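Local coordinates for ecto-NAD+ glycohydrolase (CD38 molecule) (Bos taurus, PDB 3GC6), which is a cell-surface ecto-enzyme of the ADP-ribosyl cyclase (CD38) family, combining a largely helical part with a part built on a parallel beta sheet, at residues E66-L71 / T143-V148; S53-K58 / L118-E123; A14-D19 / W132-W137. The protein carries 1 engineered substitution. All blocks are in the same frame, centred on the assembly; numbering follows the deposited sequence.

Interaction 1: residues E66-L71 / T143-V148; sequences EDYNSL and TNYLSV
Two side chains from 66-71, those of D67 and Y68, reach the same edge of the Y145 ring, the one formed by CD2 and CE2. In all three residues CG lies beside the backbone N and anti to the carbonyl carbon, but only D67 and Y68 set off straight at the other segment; Y145 starts off to the side, and its ring edge and hydroxyl make the contact. D67 crosses Y145 at about a right angle, with the carboxylate and ring planes 26° apart and D67 CB lying in the ring plane, 3.8 Å from Y145 CE2. The phenol donates to the acid, Y145 OH to D67 OD2 at 2.7 Å, arriving from above the carboxylate plane, 56° out of it. Y68 runs obliquely across Y145, its CZ 4.0 Å from Y145 CD2, and its hydroxyl passes the ring to reach the backbone: Y68 OH donates to Y145 O at 2.6 Å, from 47° above the carbonyl plane. The Y68 ring also lies along the first turn of helix 145-159, where its CD2 is 4.2 Å from V148 CG1. F149 adds an edge-to-face ring contact.

The contact joins the 3-10 turn leading into helix 69-74 to the start of helix 145-159 in the helical part of the ADP-ribosyl cyclase fold. Both phenols are buried, yet each has polar company. Y68 OH donates to Y145 O and accepts from W120 NE1, which fixes the rotation of the hydroxyl. D67 OD2 is gripped twice, by Y145 OH and by T64 N, while OD1 has a long, weak ion pair with K58. Such a set of donors would probably favour the ionised carboxylate.

Interaction 2: residues S53-K58 / L118-E123; sequences SAFISK and LRWCGE
A water oxygen is the best-held polar atom here, with three bonds: it donates to F55 O and to K58 O, 2.7 Å each, and accepts a weak bond from G122 N. F55 O is itself held twice, since K58 N also reaches it at 3.2 Å. That backbone bond closes a type II beta turn, F55 to K58, which carries the chain on from helix 44-55, with S57 taking the positive phi of its third position. The K58 side chain runs back, fully extended, so that NZ donates to A54 O at 2.9 Å, from above the carbonyl plane. A second water accepts from both S57 N and E123 N, and S57 CA meets E123 O at 3.3 Å in a nearly straight CA-H...O contact. Beside the waters, F55 and W120 both hold CG in the crowded position between backbone N and carbonyl carbon, and their rings pair edge-to-face, planes 51° apart. The five-membered ring of W120 presents CD1 over the centre of the F55 ring, 3.7 Å from F55 CE2. I56 CG1 lies over the opposite face, toward the rim, while G122 N sits at the ring edge, 3.7 Å from F55 CD1.

Interaction 3: residues A14-D19 / W132-W137; sequences AGSTAD and WSCPDW
Here the short strands 13-14 and 133-134 form a loose two-stranded antiparallel pairing in the ADP-ribosyl cyclase fold, and the disulfide of C134 with C121 lies beside it. The first shell is mainly backbone against backbone. G15 has no side chain, and its CA comes within 3.6 Å of S133 N, so that the two backbones are in van der Waals contact. A14 O lies 3.3 Å from C134 CB, whose bond from CA is directed at the 14-19 segment, and the sulphur beyond it meets S16. With C134 SG anti to its carbonyl carbon, it stands 3.5 Å from S16 OG and equally far from S16 N, as van der Waals neighbours.

The S16 hydroxyl is positioned by the next shell: OG donates to N130 O and accepts from C121 N, while the backbone of S16 also bonds with N130. C121 is disulfide-bonded to C134, so the residue that fixes the sulphur also holds S16 OG through its N. In 132-137, W132 N and S133 N both donate to N130 OD1. S133 CB points away from 14-19, and its OG bonds with L8 O and W11 N. One water bridges the two backbones, accepting from G15 N at 2.8 Å and donating to W132 O at 3.2 Å.

From the N terminus, 14-19 leads into helix 20-35 and meets 132-137, so interaction 3 closes the longest loop. Within it lies interaction 2, where 53-58, at the far end of helix 44-55, meets the loop 118-123. Interaction 1 begins next, at 66-71, but ends at 143-148, beyond 132-137, and so crosses both others. Interactions 2 and 3 are bound covalently through the C121-C134 disulfide, and R119 N probably hydrogen-bonds to T17 OG1. A probable Y68-W120 hydrogen bond and Y145 packing on F55 and K58 join interactions 1 and 2. P135 and W137 pack on N144 and S147 at the start of helix 145-159. Together the contacts join 14-19 and 118-123 to helices 44-55, 69-74 and 145-159.

Interaction 1: residues E66-L71 / T143-V148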
ATOM      1  N   GLU A  66       5.911 -20.608  16.377  1.00  5.77           N
ATOM      2  CA  GLU A  66       5.873 -19.363  17.152  1.00  5.94           C
ATOM      3  C   GLU A  66       6.888 -18.333  16.629  1.00  5.93           C
ATOM      4  O   GLU A  66       6.698 -17.128  16.788  1.00  5.98           O
ATOM      5  CB  GLU A  66       6.118 -19.638  18.647  1.00  6.40           C
ATOM      6  CG  GLU A  66       5.033 -20.495  19.332  1.00  7.11           C
ATOM      7  CD  GLU A  66       5.006 -21.957  18.895  1.00  8.04           C
ATOM      8  OE1 GLU A  66       6.085 -22.568  18.677  1.00  8.26           O
ATOM      9  OE2 GLU A  66       3.878 -22.501  18.771  1.00  8.34           O
ATOM     10  N   ASP A  67       7.985 -18.800  16.028  1.00  5.02           N
ATOM     11  CA  ASP A  67       8.942 -17.876  15.414  1.00  4.85           C
ATOM     12  C   ASP A  67       8.291 -16.955  14.360  1.00  4.55           C
ATOM     13  O   ASP A  67       8.804 -15.874  14.058  1.00  4.76           O
ATOM     14  CB  ASP A  67      10.105 -18.633  14.766  1.00  4.37           C
ATOM     15  CG  ASP A  67      11.035 -19.279  15.802  1.00  5.04           C
ATOM     16  OD1 ASP A  67      11.122 -18.754  16.925  1.00  6.25           O
ATOM     17  OD2 ASP A  67      11.662 -20.291  15.468  1.00  5.89           O
ATOM     18  N   TYR A  68       7.166 -17.397  13.788  1.00  4.81           N
ATOM     19  CA  TYR A  68       6.525 -16.630  12.707  1.00  4.54           C
ATOM     20  C   TYR A  68       5.277 -15.863  13.181  1.00  4.88           C
ATOM     21  O   TYR A  68       4.617 -15.170  12.389  1.00  4.79           O
ATOM     22  CB  TYR A  68       6.151 -17.569  11.567  1.00  4.43           C
ATOM     23  CG  TYR A  68       7.324 -17.990  10.705  1.00  3.89           C
ATOM     24  CD1 TYR A  68       7.992 -17.050   9.893  1.00  4.19           C
ATOM     25  CD2 TYR A  68       7.762 -19.327  10.683  1.00  4.24           C
ATOM     26  CE1 TYR A  68       9.060 -17.425   9.077  1.00  3.60           C
ATOM     27  CE2 TYR A  68       8.841 -19.705   9.861  1.00  3.62           C
ATOM     28  CZ  TYR A  68       9.473 -18.763   9.065  1.00  3.28           C
ATOM     29  OH  TYR A  68      10.508 -19.144   8.235  1.00  3.91           O
ATOM     30  N   ASN A  69       4.958 -15.962  14.474  1.00  5.35           N
ATOM     31  CA  ASN A  69       3.748 -15.272  14.947  1.00  5.81           C
ATOM     32  C   ASN A  69       3.754 -13.762  14.637  1.00  5.59           C
ATOM     33  O   ASN A  69       2.740 -13.222  14.177  1.00  5.59           O
ATOM     34  CB  ASN A  69       3.451 -15.561  16.451  1.00  6.50           C
ATOM     35  CG  ASN A  69       2.598 -16.831  16.675  1.00  8.14           C
ATOM     36  OD1 ASN A  69       1.610 -16.795  17.417  1.00  9.96           O
ATOM     37  ND2 ASN A  69       2.971 -17.951  16.050  1.00  9.20           N
ATOM     38  N   SER A  70       4.869 -13.073  14.875  0.50  5.32           N
ATOM     39  CA  SER A  70       4.944 -11.614  14.618  0.50  5.17           C
ATOM     40  C   SER A  70       4.805 -11.228  13.129  0.50  5.20           C
ATOM     41  O   SER A  70       4.198 -10.205  12.775  0.50  4.97           O
ATOM     42  CB  SER A  70       6.232 -11.026  15.199  0.50  5.31           C
ATOM     43  OG  SER A  70       6.239 -11.128  16.617  0.50  4.28           O
ATOM     44  N   LEU A  71       5.381 -12.048  12.252  1.00  5.12           N
ATOM     45  CA  LEU A  71       5.232 -11.847  10.810  1.00  4.82           C
ATOM     46  C   LEU A  71       3.762 -12.045  10.398  1.00  4.57           C
ATOM     47  O   LEU A  71       3.196 -11.224   9.661  1.00  4.61           O
ATOM     48  CB  LEU A  71       6.111 -12.856  10.070  1.00  4.50           C
ATOM     49  CG  LEU A  71       5.975 -12.750   8.545  1.00  4.57           C
ATOM     50  CD1 LEU A  71       6.486 -11.430   7.954  1.00  4.76           C
ATOM     51  CD2 LEU A  71       6.692 -13.922   7.920  1.00  4.32           C
ATOM     52  N   THR A 143      12.025 -29.473  10.946  1.00  4.55           N
ATOM     53  CA  THR A 143      11.830 -28.244  11.691  1.00  4.35           C
ATOM     54  C   THR A 143      12.789 -27.169  11.176  1.00  4.27           C
ATOM     55  O   THR A 143      13.544 -26.561  11.954  1.00  4.43           O
ATOM     56  CB  THR A 143      12.055 -28.468  13.216  1.00  4.68           C
ATOM     57  OG1 THR A 143      13.286 -29.151  13.414  1.00  5.02           O
ATOM     58  CG2 THR A 143      10.903 -29.323  13.796  1.00  5.35           C
ATOM     59  N   ASN A 144      12.724 -26.932   9.872  1.00  3.74           N
ATOM     60  CA  ASN A 144      13.526 -25.870   9.235  1.00  3.67           C
ATOM     61  C   ASN A 144      12.614 -24.689   8.899  1.00  3.64           C
ATOM     62  O   ASN A 144      11.382 -24.858   8.829  1.00  3.89           O
ATOM     63  CB  ASN A 144      14.210 -26.415   7.990  1.00  3.62           C
ATOM     64  CG  ASN A 144      13.225 -26.805   6.909  1.00  4.44           C
ATOM     65  OD1 ASN A 144      12.882 -27.995   6.752  1.00  5.62           O
ATOM     66  ND2 ASN A 144      12.726 -25.830   6.209  1.00  3.37           N
ATOM     67  N   TYR A 145      13.202 -23.494   8.747  1.00  3.77           N
ATOM     68  CA  TYR A 145      12.409 -22.281   8.614  1.00  3.55           C
ATOM     69  C   TYR A 145      11.513 -22.233   7.353  1.00  3.62           C
ATOM     70  O   TYR A 145      10.410 -21.644   7.385  1.00  3.92           O
ATOM     71  CB  TYR A 145      13.313 -21.025   8.754  1.00  3.37           C
ATOM     72  CG  TYR A 145      13.588 -20.781  10.218  1.00  3.80           C
ATOM     73  CD1 TYR A 145      14.736 -21.276  10.841  1.00  4.52           C
ATOM     74  CD2 TYR A 145      12.632 -20.151  11.008  1.00  4.23           C
ATOM     75  CE1 TYR A 145      14.932 -21.086  12.230  1.00  4.34           C
ATOM     76  CE2 TYR A 145      12.804 -19.952  12.375  1.00  4.28           C
ATOM     77  CZ  TYR A 145      13.964 -20.415  12.983  1.00  4.43           C
ATOM     78  OH  TYR A 145      14.092 -20.237  14.340  1.00  4.74           O
ATOM     79  N   LEU A 146      11.960 -22.848   6.259  1.00  3.60           N
ATOM     80  CA  LEU A 146      11.139 -22.831   5.034  1.00  4.12           C
ATOM     81  C   LEU A 146       9.898 -23.711   5.213  1.00  4.07           C
ATOM     82  O   LEU A 146       8.766 -23.276   5.008  1.00  4.13           O
ATOM     83  CB  LEU A 146      11.990 -23.243   3.822  1.00  4.50           C
ATOM     84  CG  LEU A 146      11.250 -23.488   2.507  1.00  5.20           C
ATOM     85  CD1 LEU A 146      10.497 -22.265   2.120  1.00  5.65           C
ATOM     86  CD2 LEU A 146      12.269 -23.895   1.405  1.00  5.74           C
ATOM     87  N   SER A 147      10.105 -24.952   5.649  1.00  4.21           N
ATOM     88  CA  SER A 147       8.996 -25.885   5.862  1.00  4.17           C
ATOM     89  C   SER A 147       8.024 -25.387   6.930  1.00  4.01           C
ATOM     90  O   SER A 147       6.787 -25.428   6.743  1.00  4.35           O
ATOM     91  CB  SER A 147       9.561 -27.266   6.271  1.00  4.09           C
ATOM     92  OG  SER A 147      10.351 -27.800   5.223  1.00  4.67           O
ATOM     93  N   VAL A 148       8.570 -24.903   8.055  1.00  3.92           N
ATOM     94  CA  VAL A 148       7.729 -24.422   9.141  1.00  3.77           C
ATOM     95  C   VAL A 148       6.899 -23.192   8.721  1.00  3.86           C
ATOM     96  O   VAL A 148       5.722 -23.056   9.082  1.00  4.01           O
ATOM     97  CB  VAL A 148       8.545 -24.206  10.428  1.00  3.73           C
ATOM     98  CG1 VAL A 148       7.707 -23.487  11.458  1.00  4.04           C
ATOM     99  CG2 VAL A 148       9.008 -25.574  10.925  1.00  3.82           C
TER

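Interaction 2: residues S53-K58 / L118-E123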
ATOM      1  N   SER A  53      13.800 -11.296  10.730  0.50  3.97           N
ATOM      2  CA  SER A  53      13.998 -11.507  12.170  0.50  4.14           C
ATOM      3  C   SER A  53      13.577 -12.917  12.588  0.50  4.13           C
ATOM      4  O   SER A  53      14.186 -13.528  13.467  0.50  4.09           O
ATOM      5  CB  SER A  53      13.190 -10.473  12.951  0.50  4.45           C
ATOM      6  OG  SER A  53      13.898  -9.242  12.990  0.50  4.66           O
ATOM      7  N   ALA A  54      12.546 -13.435  11.929  1.00  3.96           N
ATOM      8  CA  ALA A  54      11.988 -14.732  12.303  1.00  4.03           C
ATOM      9  C   ALA A  54      13.055 -15.829  12.256  1.00  4.04           C
ATOM     10  O   ALA A  54      13.027 -16.739  13.095  1.00  4.35           O
ATOM     11  CB  ALA A  54      10.832 -15.095  11.397  1.00  4.37           C
ATOM     12  N   PHE A  55      13.984 -15.765  11.298  1.00  3.98           N
ATOM     13  CA  PHE A  55      14.929 -16.875  11.075  1.00  3.97           C
ATOM     14  C   PHE A  55      16.421 -16.522  11.148  1.00  3.97           C
ATOM     15  O   PHE A  55      17.283 -17.404  11.357  1.00  4.21           O
ATOM     16  CB  PHE A  55      14.623 -17.623   9.746  1.00  3.94           C
ATOM     17  CG  PHE A  55      14.996 -16.848   8.502  1.00  3.52           C
ATOM     18  CD1 PHE A  55      16.227 -17.036   7.886  1.00  3.97           C
ATOM     19  CD2 PHE A  55      14.118 -15.918   7.973  1.00  3.60           C
ATOM     20  CE1 PHE A  55      16.587 -16.314   6.752  1.00  4.24           C
ATOM     21  CE2 PHE A  55      14.472 -15.172   6.822  1.00  3.95           C
ATOM     22  CZ  PHE A  55      15.707 -15.389   6.211  1.00  4.11           C
ATOM     23  N   ILE A  56      16.756 -15.250  10.937  1.00  3.88           N
ATOM     24  CA  ILE A  56      18.174 -14.889  10.822  1.00  3.85           C
ATOM     25  C   ILE A  56      18.936 -15.169  12.118  1.00  4.34           C
ATOM     26  O   ILE A  56      18.427 -14.875  13.199  1.00  4.66           O
ATOM     27  CB  ILE A  56      18.323 -13.413  10.357  1.00  4.01           C
ATOM     28  CG1 ILE A  56      17.994 -13.281   8.862  1.00  4.13           C
ATOM     29  CG2 ILE A  56      19.741 -12.889  10.645  1.00  4.09           C
ATOM     30  CD1 ILE A  56      19.091 -13.839   7.958  1.00  4.77           C
ATOM     31  N   SER A  57      20.118 -15.778  11.968  1.00  4.39           N
ATOM     32  CA  SER A  57      21.058 -16.031  13.074  0.50  4.55           C
ATOM     33  C   SER A  57      20.576 -17.122  14.030  1.00  4.70           C
ATOM     34  O   SER A  57      21.197 -17.347  15.094  1.00  5.29           O
ATOM     35  CB  SER A  57      21.405 -14.738  13.841  0.50  4.73           C
ATOM     36  OG  SER A  57      22.695 -14.818  14.452  0.50  4.81           O
ATOM     37  N   LYS A  58      19.525 -17.843  13.648  1.00  4.37           N
ATOM     38  CA  LYS A  58      18.998 -18.909  14.492  1.00  4.20           C
ATOM     39  C   LYS A  58      19.434 -20.282  13.977  1.00  4.22           C
ATOM     40  O   LYS A  58      19.828 -20.425  12.812  1.00  4.56           O
ATOM     41  CB  LYS A  58      17.469 -18.796  14.566  1.00  4.76           C
ATOM     42  CG  LYS A  58      17.018 -17.501  15.203  1.00  4.73           C
ATOM     43  CD  LYS A  58      15.518 -17.451  15.302  1.00  4.82           C
ATOM     44  CE  LYS A  58      15.116 -16.088  15.736  1.00  5.60           C
ATOM     45  NZ  LYS A  58      13.638 -15.971  15.790  1.00  5.98           N
ATOM     46  N   LEU A 118      10.576 -19.202  -3.276  1.00  3.97           N
ATOM     47  CA  LEU A 118      11.850 -18.824  -2.666  1.00  3.84           C
ATOM     48  C   LEU A 118      12.360 -19.881  -1.672  1.00  3.67           C
ATOM     49  O   LEU A 118      11.605 -20.765  -1.210  1.00  3.98           O
ATOM     50  CB  LEU A 118      11.758 -17.484  -1.941  1.00  3.98           C
ATOM     51  CG  LEU A 118      11.125 -16.349  -2.743  1.00  3.69           C
ATOM     52  CD1 LEU A 118      11.205 -15.016  -1.970  1.00  4.04           C
ATOM     53  CD2 LEU A 118      11.833 -16.220  -4.102  1.00  4.28           C
ATOM     54  N   ARG A 119      13.655 -19.770  -1.372  0.50  3.96           N
ATOM     55  CA  ARG A 119      14.332 -20.585  -0.369  0.50  4.25           C
ATOM     56  C   ARG A 119      15.005 -19.643   0.612  0.50  4.01           C
ATOM     57  O   ARG A 119      15.473 -18.573   0.229  0.50  4.00           O
ATOM     58  CB  ARG A 119      15.395 -21.461  -1.043  0.50  4.47           C
ATOM     59  CG  ARG A 119      14.848 -22.373  -2.132  0.50  5.50           C
ATOM     60  CD  ARG A 119      13.845 -23.334  -1.538  0.50  6.64           C
ATOM     61  NE  ARG A 119      13.299 -24.290  -2.497  0.50  7.78           N
ATOM     62  CZ  ARG A 119      13.868 -25.451  -2.798  0.50  8.65           C
ATOM     63  NH1 ARG A 119      15.013 -25.801  -2.219  0.50  9.01           N
ATOM     64  NH2 ARG A 119      13.292 -26.263  -3.678  0.50  9.01           N
ATOM     65  N   TRP A 120      15.050 -20.031   1.884  1.00  3.99           N
ATOM     66  CA  TRP A 120      15.806 -19.247   2.825  1.00  3.77           C
ATOM     67  C   TRP A 120      16.164 -20.033   4.050  1.00  3.80           C
ATOM     68  O   TRP A 120      15.465 -20.974   4.451  1.00  3.94           O
ATOM     69  CB  TRP A 120      15.026 -17.998   3.234  1.00  3.61           C
ATOM     70  CG  TRP A 120      13.700 -18.291   3.977  1.00  3.19           C
ATOM     71  CD1 TRP A 120      13.513 -18.374   5.318  1.00  3.49           C
ATOM     72  CD2 TRP A 120      12.416 -18.533   3.376  1.00  3.53           C
ATOM     73  NE1 TRP A 120      12.182 -18.638   5.619  1.00  3.94           N
ATOM     74  CE2 TRP A 120      11.490 -18.742   4.434  1.00  3.41           C
ATOM     75  CE3 TRP A 120      11.961 -18.604   2.057  1.00  3.91           C
ATOM     76  CZ2 TRP A 120      10.146 -18.997   4.209  1.00  3.29           C
ATOM     77  CZ3 TRP A 120      10.616 -18.843   1.831  1.00  3.94           C
ATOM     78  CH2 TRP A 120       9.725 -19.029   2.902  1.00  3.43           C
ATOM     79  N   CYS A 121      17.293 -19.646   4.613  1.00  3.66           N
ATOM     80  CA  CYS A 121      17.731 -20.148   5.918  1.00  3.65           C
ATOM     81  C   CYS A 121      18.864 -19.243   6.393  1.00  3.84           C
ATOM     82  O   CYS A 121      19.478 -18.531   5.579  1.00  3.89           O
ATOM     83  CB  CYS A 121      18.166 -21.625   5.842  1.00  3.99           C
ATOM     84  SG  CYS A 121      19.694 -21.964   4.848  1.00  4.90           S
ATOM     85  N   GLY A 122      19.131 -19.282   7.695  1.00  4.14           N
ATOM     86  CA  GLY A 122      20.227 -18.516   8.272  1.00  4.27           C
ATOM     87  C   GLY A 122      21.297 -19.418   8.852  1.00  4.47           C
ATOM     88  O   GLY A 122      21.311 -20.629   8.626  1.00  4.56           O
ATOM     89  N   GLU A 123      22.180 -18.814   9.643  1.00  4.95           N
ATOM     90  CA  GLU A 123      23.335 -19.522  10.181  1.00  5.29           C
ATOM     91  C   GLU A 123      23.594 -18.878  11.548  1.00  5.53           C
ATOM     92  O   GLU A 123      23.600 -17.666  11.647  1.00  5.51           O
ATOM     93  CB  GLU A 123      24.518 -19.309   9.228  1.00  5.50           C
ATOM     94  CG  GLU A 123      25.882 -19.704   9.797  1.00  6.45           C
ATOM     95  CD  GLU A 123      26.158 -21.188   9.763  1.00  7.40           C
ATOM     96  OE1 GLU A 123      25.264 -22.007   9.432  1.00  7.10           O
ATOM     97  OE2 GLU A 123      27.309 -21.550  10.087  1.00  7.79           O
TER
HETATM   98  O   HOH W   1      18.354 -19.766  10.602  1.00  5.60           O
HETATM   99  O   HOH W   2      21.800 -15.994   9.665  1.00  4.69           O

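Interaction 3: residues A14-D19 / W132-W137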
ATOM      1  N   ALA A  14      18.986 -26.978  -1.426  1.00  5.33           N
ATOM      2  CA  ALA A  14      19.540 -25.836  -2.110  1.00  5.22           C
ATOM      3  C   ALA A  14      19.629 -24.602  -1.182  1.00  4.80           C
ATOM      4  O   ALA A  14      18.822 -24.416  -0.254  1.00  4.92           O
ATOM      5  CB  ALA A  14      18.685 -25.508  -3.340  1.00  5.67           C
ATOM      6  N   GLY A  15      20.629 -23.774  -1.432  1.00  4.73           N
ATOM      7  CA  GLY A  15      20.811 -22.572  -0.663  1.00  4.36           C
ATOM      8  C   GLY A  15      19.736 -21.518  -0.829  1.00  4.36           C
ATOM      9  O   GLY A  15      18.885 -21.602  -1.712  1.00  4.43           O
ATOM     10  N   SER A  16      19.772 -20.528   0.061  1.00  4.06           N
ATOM     11  CA  SER A  16      18.824 -19.421   0.003  1.00  4.06           C
ATOM     12  C   SER A  16      18.830 -18.729  -1.347  1.00  4.40           C
ATOM     13  O   SER A  16      19.880 -18.601  -2.011  1.00  4.56           O
ATOM     14  CB  SER A  16      19.131 -18.370   1.074  1.00  3.86           C
ATOM     15  OG  SER A  16      19.073 -18.923   2.377  1.00  3.83           O
ATOM     16  N   THR A  17      17.660 -18.271  -1.760  1.00  3.97           N
ATOM     17  CA  THR A  17      17.541 -17.464  -2.975  1.00  4.09           C
ATOM     18  C   THR A  17      18.431 -16.229  -2.852  1.00  4.19           C
ATOM     19  O   THR A  17      18.376 -15.517  -1.852  1.00  4.29           O
ATOM     20  CB  THR A  17      16.103 -17.012  -3.152  1.00  4.01           C
ATOM     21  OG1 THR A  17      15.255 -18.170  -3.189  1.00  4.34           O
ATOM     22  CG2 THR A  17      15.958 -16.251  -4.487  1.00  4.53           C
ATOM     23  N   ALA A  18      19.252 -15.959  -3.873  1.00  4.12           N
ATOM     24  CA  ALA A  18      20.103 -14.782  -3.837  1.00  4.18           C
ATOM     25  C   ALA A  18      19.243 -13.518  -3.782  1.00  4.34           C
ATOM     26  O   ALA A  18      18.184 -13.457  -4.422  1.00  4.47           O
ATOM     27  CB  ALA A  18      21.036 -14.744  -5.074  1.00  4.43           C
ATOM     28  N   ASP A  19      19.687 -12.510  -3.028  1.00  4.22           N
ATOM     29  CA  ASP A  19      18.973 -11.226  -2.929  1.00  4.50           C
ATOM     30  C   ASP A  19      17.543 -11.363  -2.430  1.00  4.42           C
ATOM     31  O   ASP A  19      16.644 -10.624  -2.838  1.00  4.06           O
ATOM     32  CB  ASP A  19      19.036 -10.498  -4.258  1.00  4.57           C
ATOM     33  CG  ASP A  19      20.443  -9.980  -4.505  1.00  5.41           C
ATOM     34  OD1 ASP A  19      20.859  -9.076  -3.766  1.00  5.95           O
ATOM     35  OD2 ASP A  19      21.131 -10.525  -5.351  1.00  6.16           O
ATOM     36  N   TRP A 132      24.360 -20.876   0.359  1.00  4.47           N
ATOM     37  CA  TRP A 132      25.102 -22.052  -0.118  1.00  4.40           C
ATOM     38  C   TRP A 132      24.326 -23.339   0.011  1.00  4.42           C
ATOM     39  O   TRP A 132      24.319 -24.147  -0.909  1.00  4.40           O
ATOM     40  CB  TRP A 132      26.436 -22.160   0.630  1.00  4.59           C
ATOM     41  CG  TRP A 132      27.147 -20.854   0.574  1.00  4.56           C
ATOM     42  CD1 TRP A 132      27.305 -19.944   1.592  1.00  5.47           C
ATOM     43  CD2 TRP A 132      27.740 -20.268  -0.586  1.00  5.59           C
ATOM     44  NE1 TRP A 132      27.996 -18.841   1.132  1.00  5.93           N
ATOM     45  CE2 TRP A 132      28.256 -19.009  -0.201  1.00  5.25           C
ATOM     46  CE3 TRP A 132      27.870 -20.680  -1.917  1.00  5.86           C
ATOM     47  CZ2 TRP A 132      28.915 -18.158  -1.095  1.00  5.21           C
ATOM     48  CZ3 TRP A 132      28.524 -19.828  -2.815  1.00  6.77           C
ATOM     49  CH2 TRP A 132      29.062 -18.592  -2.380  1.00  5.49           C
ATOM     50  N   SER A 133      23.721 -23.573   1.179  1.00  4.02           N
ATOM     51  CA  SER A 133      22.865 -24.749   1.331  1.00  3.99           C
ATOM     52  C   SER A 133      21.876 -24.434   2.430  1.00  3.82           C
ATOM     53  O   SER A 133      22.153 -23.583   3.273  1.00  4.11           O
ATOM     54  CB  SER A 133      23.667 -26.022   1.683  1.00  4.18           C
ATOM     55  OG  SER A 133      24.191 -26.016   3.018  1.00  4.09           O
ATOM     56  N   CYS A 134      20.740 -25.133   2.406  1.00  4.12           N
ATOM     57  CA  CYS A 134      19.730 -25.026   3.467  1.00  3.97           C
ATOM     58  C   CYS A 134      19.230 -26.417   3.800  1.00  4.19           C
ATOM     59  O   CYS A 134      19.250 -27.292   2.937  1.00  4.15           O
ATOM     60  CB  CYS A 134      18.529 -24.183   3.011  1.00  4.44           C
ATOM     61  SG  CYS A 134      18.891 -22.397   2.917  1.00  5.00           S
ATOM     62  N   PRO A 135      18.724 -26.603   5.014  1.00  4.12           N
ATOM     63  CA  PRO A 135      18.210 -27.929   5.404  1.00  4.51           C
ATOM     64  C   PRO A 135      17.124 -28.450   4.462  1.00  4.98           C
ATOM     65  O   PRO A 135      16.223 -27.705   4.052  1.00  5.09           O
ATOM     66  CB  PRO A 135      17.643 -27.702   6.808  1.00  4.78           C
ATOM     67  CG  PRO A 135      18.380 -26.483   7.343  1.00  4.42           C
ATOM     68  CD  PRO A 135      18.666 -25.626   6.120  1.00  4.19           C
ATOM     69  N   ASP A 136      17.238 -29.736   4.124  1.00  4.85           N
ATOM     70  CA  ASP A 136      16.216 -30.478   3.403  1.00  5.23           C
ATOM     71  C   ASP A 136      15.291 -31.138   4.438  1.00  5.29           C
ATOM     72  O   ASP A 136      15.748 -31.668   5.458  1.00  5.18           O
ATOM     73  CB  ASP A 136      16.893 -31.561   2.558  1.00  5.52           C
ATOM     74  CG  ASP A 136      15.893 -32.410   1.802  1.00  6.45           C
ATOM     75  OD1 ASP A 136      15.240 -31.851   0.884  1.00  6.92           O
ATOM     76  OD2 ASP A 136      15.767 -33.608   2.161  1.00  6.81           O
ATOM     77  N   TRP A 137      13.994 -31.063   4.190  1.00  5.85           N
ATOM     78  CA  TRP A 137      12.991 -31.580   5.110  1.00  6.17           C
ATOM     79  C   TRP A 137      13.201 -33.087   5.408  1.00  6.62           C
ATOM     80  O   TRP A 137      13.059 -33.537   6.554  1.00  6.53           O
ATOM     81  CB  TRP A 137      11.610 -31.320   4.489  1.00  6.46           C
ATOM     82  CG  TRP A 137      10.443 -31.781   5.258  1.00  7.94           C
ATOM     83  CD1 TRP A 137       9.698 -31.056   6.161  1.00  7.95           C
ATOM     84  CD2 TRP A 137       9.816 -33.065   5.154  1.00  8.87           C
ATOM     85  NE1 TRP A 137       8.657 -31.829   6.632  1.00  8.80           N
ATOM     86  CE2 TRP A 137       8.715 -33.065   6.038  1.00  9.25           C
ATOM     87  CE3 TRP A 137      10.090 -34.218   4.406  1.00  9.66           C
ATOM     88  CZ2 TRP A 137       7.883 -34.176   6.194  1.00  9.93           C
ATOM     89  CZ3 TRP A 137       9.268 -35.327   4.570  1.00 10.28           C
ATOM     90  CH2 TRP A 137       8.178 -35.294   5.460  1.00 10.56           C
TER
HETATM   91  O   HOH W   3      22.411 -24.392  -3.475  1.00 10.11           O